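Local coordinates for USG-1 protein homolog (Pseudomonas aeruginosa, PDB 2HJS), which is probably an NAD- or NADP-dependent oxidoreductase of the aspartate-semialdehyde dehydrogenase family, acting on aldehyde or oxo groups, at residues A10-T15 and H37-A42. Numbering follows the deposited sequence.
Sequences AVVGAT and HLLASA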
ATOM      1  N   ALA A  10     -35.369  -9.295  -8.678  1.00 50.08           N
ATOM      2  CA  ALA A  10     -34.682  -8.740  -9.833  1.00 49.41           C
ATOM      3  C   ALA A  10     -33.218  -8.517  -9.460  1.00 48.49           C
ATOM      4  O   ALA A  10     -32.935  -8.126  -8.337  1.00 49.24           O
ATOM      5  CB  ALA A  10     -35.309  -7.420 -10.231  1.00 48.51           C
ATOM      6  N   VAL A  11     -32.302  -8.770 -10.392  1.00 48.35           N
ATOM      7  CA  VAL A  11     -30.909  -8.324 -10.250  1.00 47.93           C
ATOM      8  C   VAL A  11     -30.588  -7.366 -11.392  1.00 48.19           C
ATOM      9  O   VAL A  11     -30.483  -7.771 -12.551  1.00 48.20           O
ATOM     10  CB  VAL A  11     -29.880  -9.487 -10.200  1.00 48.05           C
ATOM     11  CG1 VAL A  11     -28.427  -8.955 -10.123  1.00 46.31           C
ATOM     12  CG2 VAL A  11     -30.182 -10.427  -9.020  1.00 46.81           C
ATOM     13  N   VAL A  12     -30.444  -6.095 -11.026  1.00 47.88           N
ATOM     14  CA  VAL A  12     -30.120  -5.006 -11.941  1.00 47.66           C
ATOM     15  C   VAL A  12     -28.613  -4.908 -12.031  1.00 47.99           C
ATOM     16  O   VAL A  12     -27.927  -4.863 -11.008  1.00 48.71           O
ATOM     17  CB  VAL A  12     -30.782  -3.700 -11.451  1.00 47.34           C
ATOM     18  CG1 VAL A  12     -30.432  -2.539 -12.351  1.00 48.01           C
ATOM     19  CG2 VAL A  12     -32.322  -3.883 -11.429  1.00 45.75           C
ATOM     20  N   GLY A  13     -28.096  -4.951 -13.255  1.00 48.09           N
ATOM     21  CA  GLY A  13     -26.650  -4.957 -13.510  1.00 47.36           C
ATOM     22  C   GLY A  13     -26.075  -6.361 -13.477  1.00 47.46           C
ATOM     23  O   GLY A  13     -24.928  -6.577 -13.101  1.00 46.94           O
ATOM     24  N   ALA A  14     -26.877  -7.315 -13.926  1.00 47.43           N
ATOM     25  CA  ALA A  14     -26.599  -8.729 -13.763  1.00 47.39           C
ATOM     26  C   ALA A  14     -25.365  -9.163 -14.535  1.00 47.49           C
ATOM     27  O   ALA A  14     -24.746 -10.152 -14.180  1.00 47.71           O
ATOM     28  CB  ALA A  14     -27.819  -9.564 -14.187  1.00 46.56           C
ATOM     29  N   THR A  15     -25.014  -8.431 -15.588  1.00 47.69           N
ATOM     30  CA  THR A  15     -23.898  -8.814 -16.465  1.00 47.62           C
ATOM     31  C   THR A  15     -22.575  -8.185 -15.996  1.00 47.22           C
ATOM     32  O   THR A  15     -21.515  -8.491 -16.516  1.00 47.43           O
ATOM     33  CB  THR A  15     -24.166  -8.398 -17.922  1.00 47.86           C
ATOM     34  OG1 THR A  15     -24.359  -6.984 -17.969  1.00 48.73           O
ATOM     35  CG2 THR A  15     -25.423  -9.070 -18.460  1.00 47.50           C
ATOM     36  N   HIS A  37     -35.377 -12.277 -12.209  1.00 47.57           N
ATOM     37  CA  HIS A  37     -35.296 -11.447 -13.396  1.00 47.75           C
ATOM     38  C   HIS A  37     -33.948 -10.747 -13.435  1.00 48.21           C
ATOM     39  O   HIS A  37     -33.611  -9.980 -12.522  1.00 48.59           O
ATOM     40  CB  HIS A  37     -36.429 -10.411 -13.393  1.00 47.55           C
ATOM     41  CG  HIS A  37     -37.791 -11.016 -13.343  1.00 48.26           C
ATOM     42  ND1 HIS A  37     -38.395 -11.561 -14.456  1.00 52.07           N
ATOM     43  CD2 HIS A  37     -38.661 -11.185 -12.320  1.00 47.84           C
ATOM     44  CE1 HIS A  37     -39.585 -12.035 -14.124  1.00 50.72           C
ATOM     45  NE2 HIS A  37     -39.774 -11.812 -12.836  1.00 51.62           N
ATOM     46  N   LEU A  38     -33.181 -11.021 -14.484  1.00 48.58           N
ATOM     47  CA  LEU A  38     -31.877 -10.416 -14.700  1.00 48.99           C
ATOM     48  C   LEU A  38     -31.982  -9.197 -15.617  1.00 49.46           C
ATOM     49  O   LEU A  38     -32.527  -9.277 -16.699  1.00 49.70           O
ATOM     50  CB  LEU A  38     -30.917 -11.445 -15.298  1.00 48.71           C
ATOM     51  CG  LEU A  38     -30.731 -12.777 -14.561  1.00 49.19           C
ATOM     52  CD1 LEU A  38     -29.604 -13.615 -15.179  1.00 48.41           C
ATOM     53  CD2 LEU A  38     -30.468 -12.554 -13.089  1.00 43.15           C
ATOM     54  N   LEU A  39     -31.449  -8.062 -15.183  1.00 50.55           N
ATOM     55  CA  LEU A  39     -31.589  -6.842 -15.958  1.00 51.14           C
ATOM     56  C   LEU A  39     -30.283  -6.130 -16.123  1.00 51.83           C
ATOM     57  O   LEU A  39     -29.410  -6.225 -15.273  1.00 51.55           O
ATOM     58  CB  LEU A  39     -32.618  -5.913 -15.311  1.00 50.83           C
ATOM     59  CG  LEU A  39     -33.984  -6.552 -15.069  1.00 49.85           C
ATOM     60  CD1 LEU A  39     -34.692  -5.804 -13.967  1.00 48.52           C
ATOM     61  CD2 LEU A  39     -34.826  -6.606 -16.367  1.00 48.07           C
ATOM     62  N   ALA A  40     -30.159  -5.411 -17.229  1.00 53.35           N
ATOM     63  CA  ALA A  40     -28.997  -4.568 -17.485  1.00 55.31           C
ATOM     64  C   ALA A  40     -29.414  -3.410 -18.385  1.00 57.08           C
ATOM     65  O   ALA A  40     -30.567  -3.313 -18.759  1.00 56.87           O
ATOM     66  CB  ALA A  40     -27.889  -5.376 -18.125  1.00 54.55           C
ATOM     67  N   SER A  41     -28.478  -2.530 -18.721  1.00 60.02           N
ATOM     68  CA  SER A  41     -28.736  -1.458 -19.680  1.00 63.13           C
ATOM     69  C   SER A  41     -28.880  -2.042 -21.078  1.00 64.97           C
ATOM     70  O   SER A  41     -28.296  -3.089 -21.368  1.00 65.57           O
ATOM     71  CB  SER A  41     -27.618  -0.424 -19.639  1.00 63.21           C
ATOM     72  OG  SER A  41     -27.640   0.271 -18.398  1.00 64.81           O
ATOM     73  N   ALA A  42     -29.662  -1.375 -21.931  1.00 67.09           N
ATOM     74  CA  ALA A  42     -29.913  -1.824 -23.316  1.00 68.87           C
ATOM     75  C   ALA A  42     -28.655  -2.356 -24.037  1.00 70.20           C
ATOM     76  O   ALA A  42     -28.751  -3.255 -24.881  1.00 70.32           O
ATOM     77  CB  ALA A  42     -30.577  -0.710 -24.127  1.00 68.68           C
TER
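Leu39 O accepts two donors from opposite faces of its carbonyl plane: Gly13 N, 2.7 Å away, and Ala14 N. The bond from Gly13 N to Leu39 O is bent, 139° at the hydrogen, whereas that from Ala14 N to Leu39 O is nearly straight at 172°. The carbonyl of His37 is met almost end-on by Val11 N. Leu39 N continues the parallel ladder by bonding to Val11 O, 2.8 Å away. Two consecutive amides thus hold the single oxygen Leu39 O as the first chain turns out of strand 9-12. Gly13 makes this turn with a positive phi, which favours glycine.

Ala10, Val12, His37 and Leu39 share one face of the sheet. There Leu39 CG stands anti to its carbonyl carbon (chi1 -55°). Leu39 CD1 lies 4.0 Å from Val12 CG2. Ala10 CB is next to the same methyl. On the face of Val11 and Leu38, Ala14 CB reaches back from the turn to 3.8 Å from Leu38 CB, and Leu38 CD2 approaches Val11 CB.

The pair forms the start of a Rossmann-type beta-alpha-beta unit, consistent with NAD binding. Helix 17-28 packs on Val11 and Leu38 as it links the strands. Beyond Ala10 and Val12 the sheet continues into strand 71-74. Beyond the other edge, strand 54-60 touches Leu38 and Ala40, while strand 48-51 brings Met49 against Ala14.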